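Local coordinates for protein agarase (Pseudoalteromonas fuliginea, PDB 6XJ9) that probably hydrolyses the glycosidic linkages of agarose as a glycoside hydrolase of family 50, at residues Leu374-Gly379 with Asn401-Tyr406. Numbering follows the deposited sequence.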
ATOM      1  N   LEU A 374     -11.166  31.228  12.520  1.00 32.45           N
ATOM      2  CA  LEU A 374     -10.896  30.568  11.251  1.00 32.14           C
ATOM      3  C   LEU A 374     -11.445  31.390  10.085  1.00 31.94           C
ATOM      4  O   LEU A 374     -11.322  30.992   8.923  1.00 33.61           O
ATOM      5  CB  LEU A 374     -11.492  29.157  11.283  1.00 30.26           C
ATOM      6  CG  LEU A 374     -10.853  28.192  12.289  1.00 31.28           C
ATOM      7  CD1 LEU A 374     -11.553  26.844  12.262  1.00 30.25           C
ATOM      8  CD2 LEU A 374      -9.358  28.022  12.049  1.00 31.09           C
ATOM      9  N   GLY A 375     -12.035  32.546  10.412  1.00 30.65           N
ATOM     10  CA  GLY A 375     -12.501  33.500   9.421  1.00 29.47           C
ATOM     11  C   GLY A 375     -11.352  34.202   8.699  1.00 29.16           C
ATOM     12  O   GLY A 375     -11.571  34.886   7.701  1.00 29.94           O
ATOM     13  N   LYS A 376     -10.127  34.031   9.209  1.00 26.59           N
ATOM     14  CA  LYS A 376      -8.970  34.680   8.619  1.00 27.82           C
ATOM     15  C   LYS A 376      -8.541  33.939   7.350  1.00 27.71           C
ATOM     16  O   LYS A 376      -7.744  34.459   6.575  1.00 27.79           O
ATOM     17  CB  LYS A 376      -7.845  34.825   9.650  1.00 28.04           C
ATOM     18  CG  LYS A 376      -7.192  33.530  10.109  1.00 29.49           C
ATOM     19  CD  LYS A 376      -5.871  33.736  10.849  1.00 31.72           C
ATOM     20  CE  LYS A 376      -6.030  34.331  12.234  1.00 29.48           C
ATOM     21  NZ  LYS A 376      -6.768  33.418  13.140  1.00 30.91           N
ATOM     22  N   HIS A 377      -9.101  32.740   7.130  1.00 26.50           N
ATOM     23  CA  HIS A 377      -8.757  31.931   5.970  1.00 26.83           C
ATOM     24  C   HIS A 377      -9.623  32.252   4.756  1.00 25.90           C
ATOM     25  O   HIS A 377      -9.476  31.611   3.722  1.00 27.20           O
ATOM     26  CB  HIS A 377      -8.667  30.446   6.343  1.00 27.32           C
ATOM     27  CG  HIS A 377      -7.755  30.265   7.506  1.00 26.88           C
ATOM     28  ND1 HIS A 377      -6.429  30.635   7.448  1.00 25.82           N
ATOM     29  CD2 HIS A 377      -7.993  29.864   8.774  1.00 26.86           C
ATOM     30  CE1 HIS A 377      -5.871  30.418   8.619  1.00 28.77           C
ATOM     31  NE2 HIS A 377      -6.814  29.952   9.456  1.00 27.07           N
ATOM     32  N   PHE A 378     -10.510  33.247   4.878  1.00 25.89           N
ATOM     33  CA  PHE A 378     -11.153  33.800   3.696  1.00 26.73           C
ATOM     34  C   PHE A 378     -10.128  34.605   2.901  1.00 26.96           C
ATOM     35  O   PHE A 378      -9.245  35.243   3.471  1.00 28.44           O
ATOM     36  CB  PHE A 378     -12.361  34.681   4.048  1.00 27.79           C
ATOM     37  CG  PHE A 378     -13.634  33.950   4.407  1.00 26.58           C
ATOM     38  CD1 PHE A 378     -14.372  33.279   3.440  1.00 25.90           C
ATOM     39  CD2 PHE A 378     -14.111  33.952   5.710  1.00 25.74           C
ATOM     40  CE1 PHE A 378     -15.538  32.601   3.772  1.00 24.67           C
ATOM     41  CE2 PHE A 378     -15.278  33.276   6.040  1.00 25.22           C
ATOM     42  CZ  PHE A 378     -15.988  32.599   5.074  1.00 24.77           C
ATOM     43  N   GLY A 379     -10.252  34.545   1.574  1.00 27.49           N
ATOM     44  CA  GLY A 379      -9.445  35.354   0.675  1.00 26.93           C
ATOM     45  C   GLY A 379     -10.306  35.878  -0.467  1.00 27.97           C
ATOM     46  O   GLY A 379     -11.527  35.908  -0.349  1.00 26.65           O
ATOM     47  N   ASN A 401      -7.077  24.170   8.576  1.00 24.83           N
ATOM     48  CA  ASN A 401      -6.593  22.970   9.242  1.00 24.85           C
ATOM     49  C   ASN A 401      -5.250  23.206   9.931  1.00 24.63           C
ATOM     50  O   ASN A 401      -5.014  22.657  11.009  1.00 23.62           O
ATOM     51  CB  ASN A 401      -6.597  21.767   8.301  1.00 24.76           C
ATOM     52  CG  ASN A 401      -8.007  21.324   7.981  1.00 26.29           C
ATOM     53  OD1 ASN A 401      -8.937  21.588   8.752  1.00 25.62           O
ATOM     54  ND2 ASN A 401      -8.175  20.665   6.844  1.00 24.58           N
ATOM     55  N   LEU A 402      -4.388  24.019   9.308  1.00 23.27           N
ATOM     56  CA  LEU A 402      -3.078  24.326   9.867  1.00 23.56           C
ATOM     57  C   LEU A 402      -3.235  25.066  11.191  1.00 24.31           C
ATOM     58  O   LEU A 402      -2.475  24.826  12.132  1.00 26.79           O
ATOM     59  CB  LEU A 402      -2.273  25.192   8.892  1.00 21.60           C
ATOM     60  CG  LEU A 402      -1.725  24.506   7.639  1.00 22.46           C
ATOM     61  CD1 LEU A 402      -0.795  25.465   6.909  1.00 22.56           C
ATOM     62  CD2 LEU A 402      -0.984  23.221   7.981  1.00 20.76           C
ATOM     63  N   GLU A 403      -4.173  26.017  11.227  1.00 24.94           N
ATOM     64  CA  GLU A 403      -4.389  26.805  12.429  1.00 25.90           C
ATOM     65  C   GLU A 403      -5.053  25.941  13.498  1.00 26.29           C
ATOM     66  O   GLU A 403      -4.712  26.047  14.675  1.00 25.16           O
ATOM     67  CB  GLU A 403      -5.211  28.054  12.126  1.00 27.16           C
ATOM     68  CG  GLU A 403      -5.360  28.952  13.342  1.00 29.58           C
ATOM     69  CD  GLU A 403      -6.034  30.282  13.069  1.00 29.83           C
ATOM     70  OE1 GLU A 403      -6.622  30.435  11.984  1.00 29.09           O
ATOM     71  OE2 GLU A 403      -5.965  31.160  13.946  1.00 31.01           O
ATOM     72  N   ARG A 404      -5.976  25.065  13.077  1.00 25.89           N
ATOM     73  CA  ARG A 404      -6.594  24.124  14.001  1.00 26.75           C
ATOM     74  C   ARG A 404      -5.518  23.218  14.601  1.00 26.14           C
ATOM     75  O   ARG A 404      -5.557  22.896  15.787  1.00 26.61           O
ATOM     76  CB  ARG A 404      -7.685  23.308  13.294  1.00 28.31           C
ATOM     77  CG  ARG A 404      -9.015  24.036  13.137  1.00 30.38           C
ATOM     78  CD  ARG A 404     -10.168  23.101  12.796  1.00 32.93           C
ATOM     79  NE  ARG A 404     -10.292  23.024  11.359  1.00 35.71           N
ATOM     80  CZ  ARG A 404     -11.394  23.208  10.633  1.00 36.39           C
ATOM     81  NH1 ARG A 404     -12.571  23.444  11.196  1.00 34.64           N
ATOM     82  NH2 ARG A 404     -11.305  23.121   9.318  1.00 32.58           N
ATOM     83  N   LYS A 405      -4.544  22.833  13.770  1.00 23.91           N
ATOM     84  CA  LYS A 405      -3.602  21.782  14.119  1.00 24.66           C
ATOM     85  C   LYS A 405      -2.432  22.357  14.918  1.00 24.46           C
ATOM     86  O   LYS A 405      -1.953  21.711  15.850  1.00 24.85           O
ATOM     87  CB  LYS A 405      -3.083  21.077  12.859  1.00 22.05           C
ATOM     88  CG  LYS A 405      -2.204  19.857  13.098  1.00 23.22           C
ATOM     89  CD  LYS A 405      -1.945  19.120  11.796  1.00 23.18           C
ATOM     90  CE  LYS A 405      -1.031  17.924  11.936  1.00 22.94           C
ATOM     91  NZ  LYS A 405      -0.902  17.222  10.635  1.00 20.20           N
ATOM     92  N   TYR A 406      -1.977  23.547  14.516  1.00 24.43           N
ATOM     93  CA  TYR A 406      -0.694  24.079  14.951  1.00 25.55           C
ATOM     94  C   TYR A 406      -0.869  25.447  15.600  1.00 25.21           C
ATOM     95  O   TYR A 406       0.107  26.085  15.989  1.00 26.96           O
ATOM     96  CB  TYR A 406       0.226  24.292  13.745  1.00 24.51           C
ATOM     97  CG  TYR A 406       0.655  23.055  12.992  1.00 23.37           C
ATOM     98  CD1 TYR A 406       1.508  22.127  13.562  1.00 22.90           C
ATOM     99  CD2 TYR A 406       0.254  22.840  11.680  1.00 23.61           C
ATOM    100  CE1 TYR A 406       1.918  20.995  12.870  1.00 23.33           C
ATOM    101  CE2 TYR A 406       0.661  21.716  10.970  1.00 23.33           C
ATOM    102  CZ  TYR A 406       1.501  20.793  11.563  1.00 23.27           C
ATOM    103  OH  TYR A 406       1.911  19.683  10.876  1.00 22.65           O
TER
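A His-carboxylate hydrogen bond and a salt bridge meet on one glutamate, Glu403, which the helix 397-406 sends across to the 3-10 turn at Leu374-His377. With CG anti to the backbone N (chi1 -175°) and the chain extended beyond it, the carboxylate reaches the turn and divides its oxygens between two donors. OE1 of Glu403 accepts a hydrogen bond from His377 NE2 at 2.6 Å; NE2 lies nearly along the C-O bond, but the N-H is bent to 140°, the oxygen is tilted 25° out of the imidazole plane, and ring and carboxylate planes stand almost perpendicular. OE2 of Glu403 receives Lys376 NZ on its syn lone pair, at 2.5 Å, the lysine chain bending at chi3 and chi4 to bring the ammonium to the edge of the carboxylate. That NZ also bonds to the carbonyl of Thr373, and the two basic neighbours would probably keep the glutamate ionised. A glutamine in place of Glu403 would probably lose the salt bridge, leaving the Lys376 ammonium without its countercharge. Beside this polar cluster, Leu374 CD2 packs 3.6 Å from Glu403 OE1, while its CD1 lies over one face of the Arg404 guanidinium, 3.7 Å from NH1. The guanidinium is held chiefly by NH2 to the carbonyl of Glu225; NH2 (2.9 Å) and, at longer range, NE also meet Asn401 OD1 side-on. The contact is structural packing that joins the turn leading into strand 378-381, an outermost strand of a four-stranded antiparallel sheet, to the helix that follows strand 392-395 of that sheet. His377 pairs through its backbone with Ser396 and its side chain touches Tyr395 and Ala399, while helix 413-428 packs against Lys376 through Tyr413 and against Leu402 through Trp417.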